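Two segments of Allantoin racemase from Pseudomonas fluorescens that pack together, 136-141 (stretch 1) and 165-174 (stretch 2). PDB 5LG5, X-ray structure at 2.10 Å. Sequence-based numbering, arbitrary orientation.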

ATOM      1  N   CYS E 136       9.904  -3.750   8.154  1.00 10.86           N
ATOM      2  CA  CYS E 136      11.033  -4.569   7.743  1.00 10.91           C
ATOM      3  C   CYS E 136      11.914  -3.816   6.739  1.00 13.03           C
ATOM      4  O   CYS E 136      11.470  -3.471   5.639  1.00 12.53           O
ATOM      5  CB  CYS E 136      10.552  -5.902   7.158  1.00 10.24           C
ATOM      6  SG  CYS E 136      11.906  -7.007   6.713  1.00 10.45           S
ATOM      7  N   ALA E 137      13.158  -3.545   7.122  1.00 11.80           N
ATOM      8  CA  ALA E 137      14.096  -2.874   6.223  1.00 13.51           C
ATOM      9  C   ALA E 137      14.567  -3.798   5.087  1.00 14.80           C
ATOM     10  O   ALA E 137      14.828  -3.341   3.972  1.00 15.28           O
ATOM     11  CB  ALA E 137      15.286  -2.328   7.001  1.00 13.49           C
ATOM     12  N   SER E 138      14.677  -5.092   5.381  1.00 13.45           N
ATOM     13  CA  SER E 138      15.100  -6.077   4.394  1.00 11.41           C
ATOM     14  C   SER E 138      15.075  -7.483   4.969  1.00 11.87           C
ATOM     15  O   SER E 138      15.104  -7.685   6.188  1.00  8.76           O
ATOM     16  CB  SER E 138      16.513  -5.763   3.879  1.00 15.20           C
ATOM     17  OG  SER E 138      17.452  -5.725   4.940  1.00 11.42           O
ATOM     18  N   VAL E 139      15.005  -8.455   4.071  1.00 11.50           N
ATOM     19  CA  VAL E 139      15.259  -9.835   4.419  1.00  9.52           C
ATOM     20  C   VAL E 139      16.468 -10.254   3.621  1.00 10.25           C
ATOM     21  O   VAL E 139      16.457 -10.184   2.392  1.00 12.96           O
ATOM     22  CB  VAL E 139      14.058 -10.726   4.071  1.00 11.37           C
ATOM     23  CG1 VAL E 139      14.368 -12.224   4.386  1.00  7.50           C
ATOM     24  CG2 VAL E 139      12.833 -10.233   4.810  1.00  8.39           C
ATOM     25  N   ARG E 140      17.526 -10.656   4.312  1.00  7.94           N
ATOM     26  CA  ARG E 140      18.784 -10.967   3.645  1.00 11.19           C
ATOM     27  C   ARG E 140      19.226 -12.391   3.897  1.00 12.24           C
ATOM     28  O   ARG E 140      19.060 -12.922   4.999  1.00 12.66           O
ATOM     29  CB  ARG E 140      19.886 -10.030   4.125  1.00 12.84           C
ATOM     30  CG  ARG E 140      19.698  -8.601   3.720  1.00 15.17           C
ATOM     31  CD  ARG E 140      20.928  -7.809   4.082  1.00 19.92           C
ATOM     32  NE  ARG E 140      20.984  -6.581   3.314  1.00 26.90           N
ATOM     33  CZ  ARG E 140      21.809  -6.391   2.297  1.00 23.20           C
ATOM     34  NH1 ARG E 140      22.665  -7.347   1.960  1.00 26.66           N
ATOM     35  NH2 ARG E 140      21.787  -5.241   1.640  1.00 23.04           N
ATOM     36  N   ALA E 141      19.835 -12.987   2.882  1.00 10.66           N
ATOM     37  CA  ALA E 141      20.318 -14.352   2.995  1.00 15.32           C
ATOM     38  C   ALA E 141      21.823 -14.371   3.234  1.00 12.75           C
ATOM     39  O   ALA E 141      22.576 -13.698   2.547  1.00 12.09           O
ATOM     40  CB  ALA E 141      19.971 -15.140   1.732  1.00 13.12           C
ATOM     41  N   GLU E 165      25.523  -6.638   8.999  1.00 16.79           N
ATOM     42  CA  GLU E 165      26.240  -5.375   8.836  1.00 20.62           C
ATOM     43  C   GLU E 165      25.718  -4.606   7.627  1.00 20.57           C
ATOM     44  O   GLU E 165      25.551  -3.385   7.678  1.00 17.77           O
ATOM     45  CB  GLU E 165      27.751  -5.621   8.745  1.00 18.67           C
ATOM     46  CG  GLU E 165      28.344  -6.054  10.074  1.00 18.41           C
ATOM     47  CD  GLU E 165      29.821  -6.421   9.990  1.00 31.31           C
ATOM     48  OE1 GLU E 165      30.297  -6.766   8.879  1.00 26.21           O
ATOM     49  OE2 GLU E 165      30.491  -6.391  11.051  1.00 30.13           O
ATOM     50  N   LEU E 166      25.440  -5.328   6.545  1.00 17.07           N
ATOM     51  CA  LEU E 166      24.911  -4.700   5.342  1.00 19.12           C
ATOM     52  C   LEU E 166      23.502  -4.168   5.583  1.00 19.06           C
ATOM     53  O   LEU E 166      23.142  -3.080   5.126  1.00 18.75           O
ATOM     54  CB  LEU E 166      24.917  -5.689   4.173  1.00 20.47           C
ATOM     55  CG  LEU E 166      26.281  -6.104   3.619  1.00 23.67           C
ATOM     56  CD1 LEU E 166      26.132  -7.221   2.591  1.00 24.95           C
ATOM     57  CD2 LEU E 166      26.980  -4.899   2.978  1.00 30.38           C
ATOM     58  N   ALA E 167      22.712  -4.943   6.314  1.00 17.22           N
ATOM     59  CA  ALA E 167      21.355  -4.542   6.637  1.00 15.99           C
ATOM     60  C   ALA E 167      21.352  -3.228   7.420  1.00 14.91           C
ATOM     61  O   ALA E 167      20.583  -2.310   7.116  1.00 14.30           O
ATOM     62  CB  ALA E 167      20.662  -5.642   7.422  1.00 10.78           C
ATOM     63  N   ILE E 168      22.241  -3.128   8.401  1.00 12.30           N
ATOM     64  CA  ILE E 168      22.351  -1.915   9.206  1.00 16.45           C
ATOM     65  C   ILE E 168      22.818  -0.735   8.357  1.00 18.69           C
ATOM     66  O   ILE E 168      22.171   0.327   8.313  1.00 19.03           O
ATOM     67  CB  ILE E 168      23.339  -2.139  10.379  1.00 18.53           C
ATOM     68  CG1 ILE E 168      22.802  -3.219  11.310  1.00 16.52           C
ATOM     69  CG2 ILE E 168      23.632  -0.844  11.118  1.00 14.36           C
ATOM     70  CD1 ILE E 168      23.867  -3.870  12.180  1.00 17.36           C
ATOM     71  N   ARG E 169      23.915  -0.942   7.638  1.00 19.88           N
ATOM     72  CA  ARG E 169      24.543   0.132   6.877  1.00 17.53           C
ATOM     73  C   ARG E 169      23.724   0.570   5.668  1.00 22.86           C
ATOM     74  O   ARG E 169      23.425   1.755   5.506  1.00 23.75           O
ATOM     75  CB  ARG E 169      25.940  -0.307   6.424  1.00 22.57           C
ATOM     76  CG  ARG E 169      26.641   0.668   5.502  1.00 28.02           C
ATOM     77  CD  ARG E 169      28.109   0.305   5.323  1.00 38.17           C
ATOM     78  NE  ARG E 169      28.305  -0.511   4.128  1.00 40.60           N
ATOM     79  CZ  ARG E 169      28.276  -0.057   2.878  1.00 48.16           C
ATOM     80  NH1 ARG E 169      28.038   1.230   2.626  1.00 45.78           N
ATOM     81  NH2 ARG E 169      28.466  -0.904   1.873  1.00 48.01           N
ATOM     82  N   GLU E 170      23.343  -0.394   4.836  1.00 22.51           N
ATOM     83  CA  GLU E 170      22.651  -0.099   3.589  1.00 20.08           C
ATOM     84  C   GLU E 170      21.132  -0.024   3.715  1.00 17.16           C
ATOM     85  O   GLU E 170      20.494   0.816   3.084  1.00 16.38           O
ATOM     86  CB  GLU E 170      23.063  -1.105   2.517  1.00 24.45           C
ATOM     87  CG  GLU E 170      24.554  -1.076   2.236  1.00 29.64           C
ATOM     88  CD  GLU E 170      24.962  -2.077   1.190  1.00 39.43           C
ATOM     89  OE1 GLU E 170      24.100  -2.899   0.799  1.00 43.18           O
ATOM     90  OE2 GLU E 170      26.134  -2.031   0.751  1.00 43.14           O
ATOM     91  N   ASP E 171      20.541  -0.917   4.496  1.00 14.68           N
ATOM     92  CA  ASP E 171      19.089  -0.967   4.586  1.00 14.21           C
ATOM     93  C   ASP E 171      18.526  -0.159   5.758  1.00 15.95           C
ATOM     94  O   ASP E 171      17.301  -0.036   5.901  1.00 13.00           O
ATOM     95  CB  ASP E 171      18.601  -2.418   4.666  1.00 11.34           C
ATOM     96  CG  ASP E 171      19.152  -3.282   3.553  1.00 15.36           C
ATOM     97  OD1 ASP E 171      19.425  -2.729   2.476  1.00 17.81           O
ATOM     98  OD2 ASP E 171      19.312  -4.509   3.754  1.00 16.38           O
ATOM     99  N   LYS E 172      19.411   0.352   6.612  1.00 13.25           N
ATOM    100  CA  LYS E 172      18.996   1.121   7.811  1.00 12.75           C
ATOM    101  C   LYS E 172      18.234   0.293   8.842  1.00 18.57           C
ATOM    102  O   LYS E 172      17.356   0.812   9.559  1.00 16.21           O
ATOM    103  CB  LYS E 172      18.203   2.380   7.452  1.00 16.43           C
ATOM    104  CG  LYS E 172      18.960   3.317   6.528  1.00 20.08           C
ATOM    105  CD  LYS E 172      20.339   3.628   7.114  1.00 22.00           C
ATOM    106  CE  LYS E 172      21.154   4.504   6.162  1.00 28.67           C
ATOM    107  NZ  LYS E 172      21.818   5.640   6.854  1.00 30.63           N
ATOM    108  N   ALA E 173      18.556  -0.996   8.907  1.00 15.20           N
ATOM    109  CA  ALA E 173      18.022  -1.834   9.960  1.00 14.38           C
ATOM    110  C   ALA E 173      18.539  -1.306  11.296  1.00 14.20           C
ATOM    111  O   ALA E 173      19.689  -0.848  11.405  1.00 12.96           O
ATOM    112  CB  ALA E 173      18.462  -3.273   9.766  1.00 12.32           C
ATOM    113  N   GLU E 174      17.710  -1.399  12.325  1.00 11.53           N
ATOM    114  CA  GLU E 174      18.136  -0.981  13.648  1.00 11.91           C
ATOM    115  C   GLU E 174      18.128  -2.173  14.571  1.00 13.71           C
ATOM    116  O   GLU E 174      18.691  -2.142  15.667  1.00 11.23           O
ATOM    117  CB  GLU E 174      17.224   0.120  14.167  1.00 12.25           C
ATOM    118  CG  GLU E 174      17.190   1.302  13.219  1.00 12.46           C
ATOM    119  CD  GLU E 174      16.423   2.464  13.766  1.00 14.12           C
ATOM    120  OE1 GLU E 174      15.876   2.333  14.887  1.00 12.79           O
ATOM    121  OE2 GLU E 174      16.377   3.514  13.079  1.00 14.96           O
TER

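Stretch 1 is a β-strand, and stretch 2 is the last part of a helix followed by a short loop. The strand and helix axes run closer to antiparallel than to parallel, at 142°, and approach to 8.7 Å. The two stretches share no backbone hydrogen bond. Side chains of the strand make the contact, against both side chains and backbone of stretch 2. Together they bury 315 Å².

Cys 136 does not reach stretch 2. Ala 137 points toward it and sits where the chain leaves the helix. Ala 137 CB lies 3.2 Å from Asp 171 O and 4.3 Å from Ala 173 CB. The methyl groups make a small apolar contact, and the backbones come near here, with Ala 137 CA 5.5 Å from Ala 173 CA. Lys 172, between these two partners in sequence, is the first residue after the helix to leave helical phi/psi, with positive phi.

Ser 138 also points toward the helix. Its hydroxyl donates a short hydrogen bond to the carboxylate of Asp 171; Ser 138 OG is 2.5 Å from Asp 171 OD2. Val 139 points away and makes no contact. From Ser 138 to Arg 140 the side chains alternate; Ala 137 and Ser 138 both point toward stretch 2.

Arg 140 points back toward the helix and has the largest covered area of the contact. Arg 140 NE donates a nearly linear hydrogen bond, at 172°, to Asp 171 OD2, 2.7 Å away. This is also a salt bridge, formed at the guanidinium edge. Arg 140 NH2 adds a weak hydrogen bond to the same Asp 171 OD2 at 3.3 Å. One carboxylate oxygen thus accepts from both Ser 138 and Arg 140. A longer salt bridge joins Arg 140 NH2 to Glu 170 OE1 at 3.4 Å. Leu 166 CB covers one guanidinium face. Arg 140 CD lies 4.0 Å from Ala 167 CB. Ala 141 lies out of reach.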